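Local coordinates for protein Ras-3 from Cryphonectria parasitica (Cryphonectria parasitica, PDB 4KU4) that belongs to the Ras family of small guanine-nucleotide-binding proteins, and holds guanosine-5'-diphosphate in this structure, at residues T96-S99 with S100-A104; G144-C147 with D148-T151. One frame throughout, in Å; residues are numbered along the deposited sequence. Where two conformers were deposited one is given.

The two contacts follow each other along the chain and belong to one beta-alpha-beta crossover of the Ras fold. Contact 1 is the N-terminal start of helix 98-118, with the two residues before it, just after strand 88-94; contact 2 is the loop leaving strand 140-145, the next strand of the sheet and parallel to 88-94. Their centres lie about 13 Å apart, on the same side of the chain's centre, and they meet where T96 CG2 packs against L149 CB at 3.7 Å. D94 ties them further, pairing with K146 and hydrogen-bonding to T96 and S100. Contact 2 grips the guanine of the bound GDP, while contact 1 lies beside the site without touching GDP, the R97 side chain being about 8 Å away.

Contact 1 (T96-S99 with S100-A104); sequences TRRS and SFEAA
R97 O is held twice over by S100. S100 OG donates to R97 O at 2.7 Å, lying in the carbonyl plane, whereas the amide N of S100 reaches R97 O at 3.0 Å from about 50° above that plane. A weak third bond comes from F101 N. With chi1 at 75°, S100 OG sits between its own backbone N and carbonyl carbon, and this turns the hydroxyl back toward R97; the same oxygen is also bonded to D94 N, which ties the first helical turn to the end of strand 88-94. The R97 side chain doubles back along the turn, bent at chi2 and chi3, and lays one face of its guanidinium over S100 CB, 3.7 Å from R97 NH2. NH1 makes a weak bond to S99 OG and a long, weak ion pair with E22.

R97 is the N-cap residue of helix 98-118, which follows strand 88-94 in the Ras fold. Regular i to i+4 bonding begins immediately: E102 N donates to R98 O at 3.1 Å and A103 N to S99 O at 3.0 Å. Ahead of them, the amide of R98 is taken by the carboxylate of E154.

On the outer side R98 and E102 cross at an angle, with guanidinium and carboxylate planes 58° apart. Their charges do not meet, R98 NH1 and E102 OE1 being 5.2 Å apart; a water accepts from NH1 at the guanidinium edge and donates to OE1, while NH1 forms its salt bridge with E159. The aliphatic part does touch, R98 CG lying 3.7 Å from E102 OE1. The F101 ring lies close by, its CD2 4.3 Å from R98 NH1, and packs against F93 of strand 88-94 and E159 and L163 of helix 157-167.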
loop_
_atom_site.group_PDB
_atom_site.type_symbol
_atom_site.label_atom_id
_atom_site.label_comp_id
_atom_site.label_asym_id
_atom_site.label_seq_id
_atom_site.Cartn_x
_atom_site.Cartn_y
_atom_site.Cartn_z
ATOM N N THR A 96 7.935 -12.975 -5.272
ATOM C CA THR A 96 8.266 -14.065 -6.175
ATOM C C THR A 96 8.338 -13.658 -7.639
ATOM O O THR A 96 8.586 -14.512 -8.485
ATOM C CB THR A 96 7.267 -15.248 -6.080
ATOM O OG1 THR A 96 6.039 -14.899 -6.738
ATOM C CG2 THR A 96 7.008 -15.653 -4.641
ATOM N N ARG A 97 8.108 -12.378 -7.944
ATOM C CA ARG A 97 8.080 -11.896 -9.329
ATOM C C ARG A 97 8.834 -10.583 -9.496
ATOM O O ARG A 97 8.311 -9.496 -9.221
ATOM C CB ARG A 97 6.648 -11.700 -9.827
ATOM C CG ARG A 97 5.969 -12.938 -10.371
ATOM C CD ARG A 97 5.021 -12.547 -11.510
ATOM N NE ARG A 97 3.984 -11.588 -11.110
ATOM C CZ ARG A 97 3.873 -10.342 -11.575
ATOM N NH1 ARG A 97 4.739 -9.867 -12.466
ATOM N NH2 ARG A 97 2.883 -9.563 -11.152
ATOM N N ARG A 98 10.057 -10.677 -9.988
ATOM C CA ARG A 98 10.899 -9.500 -10.081
ATOM C C ARG A 98 10.301 -8.412 -10.981
ATOM O O ARG A 98 10.502 -7.233 -10.733
ATOM C CB ARG A 98 12.295 -9.894 -10.555
ATOM C CG ARG A 98 13.154 -8.717 -10.915
ATOM C CD ARG A 98 14.587 -9.139 -11.053
ATOM N NE ARG A 98 15.113 -9.652 -9.796
ATOM C CZ ARG A 98 15.602 -8.878 -8.843
ATOM N NH1 ARG A 98 15.615 -7.559 -9.010
ATOM N NH2 ARG A 98 16.069 -9.418 -7.725
ATOM N N SER A 99 9.566 -8.796 -12.021
ATOM C CA SER A 99 8.927 -7.799 -12.871
ATOM C C SER A 99 7.993 -6.888 -12.072
ATOM O O SER A 99 7.902 -5.708 -12.354
ATOM C CB SER A 99 8.161 -8.461 -14.024
ATOM O OG SER A 99 7.328 -9.499 -13.552
ATOM N N SER A 100 7.291 -7.446 -11.088
ATOM C CA SER A 100 6.357 -6.664 -10.274
ATOM C C SER A 100 7.102 -5.648 -9.409
ATOM O O SER A 100 6.595 -4.563 -9.112
ATOM C CB SER A 100 5.477 -7.567 -9.394
ATOM O OG SER A 100 6.218 -8.074 -8.295
ATOM N N PHE A 101 8.313 -6.007 -9.017
ATOM C CA PHE A 101 9.138 -5.131 -8.189
ATOM C C PHE A 101 9.593 -3.961 -9.043
ATOM O O PHE A 101 9.660 -2.821 -8.588
ATOM C CB PHE A 101 10.311 -5.945 -7.628
ATOM C CG PHE A 101 11.290 -5.164 -6.811
ATOM C CD1 PHE A 101 10.892 -4.496 -5.660
ATOM C CD2 PHE A 101 12.627 -5.138 -7.166
ATOM C CE1 PHE A 101 11.813 -3.796 -4.880
ATOM C CE2 PHE A 101 13.547 -4.440 -6.404
ATOM C CZ PHE A 101 13.141 -3.779 -5.248
ATOM N N GLU A 102 9.882 -4.240 -10.303
ATOM C CA GLU A 102 10.304 -3.185 -11.210
ATOM C C GLU A 102 9.150 -2.222 -11.478
ATOM O O GLU A 102 9.337 -1.012 -11.489
ATOM C CB GLU A 102 10.831 -3.779 -12.513
ATOM C CG GLU A 102 12.074 -4.597 -12.317
ATOM C CD GLU A 102 12.397 -5.488 -13.494
ATOM O OE1 GLU A 102 13.492 -6.094 -13.483
ATOM O OE2 GLU A 102 11.554 -5.588 -14.411
ATOM N N ALA A 103 7.948 -2.752 -11.677
ATOM C CA ALA A 103 6.785 -1.879 -11.849
ATOM C C ALA A 103 6.513 -1.022 -10.619
ATOM O O ALA A 103 6.181 0.149 -10.727
ATOM C CB ALA A 103 5.551 -2.677 -12.202
ATOM N N ALA A 104 6.655 -1.611 -9.439
ATOM C CA ALA A 104 6.434 -0.842 -8.225
ATOM C C ALA A 104 7.339 0.402 -8.157
ATOM O O ALA A 104 6.899 1.477 -7.762
ATOM C CB ALA A 104 6.636 -1.718 -7.014
HETATM O O HOH W 1 15.059 -5.618 -11.154
#

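Contact 2 (G144-C147 with D148-T151). With GDP (guanosine-5'-diphosphate), chain C.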
loop_
_atom_site.group_PDB
_atom_site.type_symbol
_atom_site.label_atom_id
_atom_site.label_comp_id
_atom_site.label_asym_id
_atom_site.label_seq_id
_atom_site.Cartn_x
_atom_site.Cartn_y
_atom_site.Cartn_z
ATOM N N GLY A 144 6.355 -5.735 0.041
ATOM C CA GLY A 144 6.763 -6.982 -0.599
ATOM C C GLY A 144 5.843 -8.087 -0.115
ATOM O O GLY A 144 6.045 -8.621 0.971
ATOM N N ASN A 145 4.839 -8.431 -0.924
ATOM C CA ASN A 145 3.811 -9.383 -0.508
ATOM C C ASN A 145 4.153 -10.802 -0.939
ATOM O O ASN A 145 5.040 -11.006 -1.768
ATOM C CB ASN A 145 2.446 -8.979 -1.064
ATOM C CG ASN A 145 1.303 -9.800 -0.466
ATOM O OD1 ASN A 145 1.261 -10.036 0.743
ATOM N ND2 ASN A 145 0.359 -10.214 -1.312
ATOM N N LYS A 146 3.445 -11.764 -0.348
ATOM C CA LYS A 146 3.647 -13.194 -0.566
ATOM C C LYS A 146 4.949 -13.674 0.073
ATOM O O LYS A 146 5.637 -14.543 -0.463
ATOM C CB LYS A 146 3.583 -13.567 -2.058
ATOM C CG LYS A 146 2.481 -12.880 -2.860
ATOM C CD LYS A 146 2.059 -13.717 -4.055
ATOM C CE LYS A 146 1.023 -12.978 -4.912
ATOM N NZ LYS A 146 0.875 -13.611 -6.256
ATOM N N CYS A 147 5.282 -13.121 1.234
ATOM C CA CYS A 147 6.535 -13.499 1.881
ATOM C C CYS A 147 6.491 -14.922 2.463
ATOM O O CYS A 147 7.522 -15.472 2.839
ATOM C CB CYS A 147 7.034 -12.462 2.977
ATOM S SG CYS A 147 5.916 -12.332 4.417
ATOM N N ASP A 148 5.297 -15.508 2.537
ATOM C CA ASP A 148 5.154 -16.909 2.957
ATOM C C ASP A 148 5.733 -17.832 1.880
ATOM O O ASP A 148 5.953 -19.021 2.116
ATOM C CB ASP A 148 3.684 -17.254 3.203
ATOM C CG ASP A 148 2.814 -16.968 1.998
ATOM O OD1 ASP A 148 2.578 -15.778 1.712
ATOM O OD2 ASP A 148 2.388 -17.919 1.318
ATOM N N LEU A 149 5.970 -17.272 0.698
ATOM C CA LEU A 149 6.511 -18.024 -0.435
ATOM C C LEU A 149 8.023 -17.862 -0.501
ATOM O O LEU A 149 8.595 -17.624 -1.570
ATOM C CB LEU A 149 5.855 -17.568 -1.750
ATOM C CG LEU A 149 4.353 -17.874 -1.805
ATOM C CD1 LEU A 149 3.768 -17.530 -3.157
ATOM C CD2 LEU A 149 4.124 -19.334 -1.476
ATOM N N ASP A 150 8.656 -18.007 0.659
ATOM C CA ASP A 150 10.079 -17.751 0.817
ATOM C C ASP A 150 10.945 -18.589 -0.121
ATOM O O ASP A 150 11.897 -18.074 -0.716
ATOM C CB ASP A 150 10.516 -17.889 2.290
ATOM C CG ASP A 150 10.377 -19.317 2.841
ATOM O OD1 ASP A 150 9.311 -19.946 2.670
ATOM O OD2 ASP A 150 11.337 -19.799 3.488
ATOM N N THR A 151 10.575 -19.854 -0.304
ATOM C CA THR A 151 11.355 -20.771 -1.135
ATOM C C THR A 151 11.287 -20.445 -2.625
ATOM O O THR A 151 11.969 -21.076 -3.435
ATOM C CB THR A 151 10.896 -22.229 -0.941
ATOM O OG1 THR A 151 9.574 -22.395 -1.471
ATOM C CG2 THR A 151 10.913 -22.600 0.535
HETATM P PB GDP C . -4.221 -8.367 -7.095
HETATM O O1B GDP C . -5.457 -7.780 -6.456
HETATM O O2B GDP C . -3.025 -7.463 -6.810
HETATM O O3B GDP C . -4.420 -8.528 -8.589
HETATM O O3A GDP C . -3.936 -9.811 -6.421
HETATM P PA GDP C . -5.004 -10.781 -5.662
HETATM O O1A GDP C . -5.348 -10.280 -4.276
HETATM O O2A GDP C . -6.250 -11.025 -6.479
HETATM O "O5'" GDP C . -4.157 -12.130 -5.495
HETATM C "C5'" GDP C . -3.667 -12.783 -6.670
HETATM C "C4'" GDP C . -3.298 -14.205 -6.279
HETATM O "O4'" GDP C . -2.276 -14.114 -5.309
HETATM C "C3'" GDP C . -4.441 -14.960 -5.631
HETATM O "O3'" GDP C . -4.411 -16.335 -6.058
HETATM C "C2'" GDP C . -4.123 -14.887 -4.157
HETATM O "O2'" GDP C . -4.631 -16.013 -3.444
HETATM C "C1'" GDP C . -2.607 -14.878 -4.170
HETATM N N9 GDP C . -2.015 -14.175 -3.014
HETATM C C8 GDP C . -2.216 -12.892 -2.654
HETATM N N7 GDP C . -1.484 -12.589 -1.557
HETATM C C5 GDP C . -0.794 -13.691 -1.217
HETATM C C6 GDP C . 0.160 -14.068 -0.163
HETATM O O6 GDP C . 0.509 -13.242 0.696
HETATM N N1 GDP C . 0.648 -15.317 -0.168
HETATM C C2 GDP C . 0.294 -16.231 -1.072
HETATM N N2 GDP C . 0.837 -17.469 -0.977
HETATM N N3 GDP C . -0.584 -15.960 -2.070
HETATM C C4 GDP C . -1.145 -14.733 -2.178
#
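A single backbone hydrogen bond joins the two halves directly: L149 N donates to K146 O at 3.0 Å, closing a type I beta turn from K146 to L149. K146 itself has a left-handed backbone conformation (phi 71°), which carries the chain from the strand into this turn.

Two strong hydrogen bonds reach the guanine of GDP from D148. Both carboxylate oxygens take part, D148 OD1 accepting from GDP N1 at 2.7 Å and OD2 from N2 at 2.8 Å. Both bonds are nearly straight, so the pair fixes the rotation of the carboxylate against the base; S175 gives OD1 a second partner. On another edge of the base, N145 ND2 lies 3.0 Å from N7, and the amide of N145 is itself held at both ends, ND2 by V25 O and OD1 by T174 and A176. N145, K146 and D148 are thus the NKxD motif of Ras-like proteins, which recognises guanine.

Packing covers one face of the base. The K146 chain, extended beyond CG, runs over this face of the purine, with CG 3.8 Å from C6 and CD 3.8 Å from C4. It ends in NZ, which makes a weak bond to the ribose O4' while its stronger partners are G24 O and D94. L149 brings CG to 3.6 Å from N2, and its CD1 lies 4.1 Å from K146 CB, so the K146 methylenes and L149 line the same side of the base, L149 at its N2 edge.

N145 ends strand 140-145 and is hydrogen-bonded through its backbone to F93 of the neighbouring parallel strand 88-94 and to V95 just beyond it, while G144 and C147 bond on the other side to residues 172 and 174 at the end of strand 170-173; beyond T151 the loop leads on to helix 157-167.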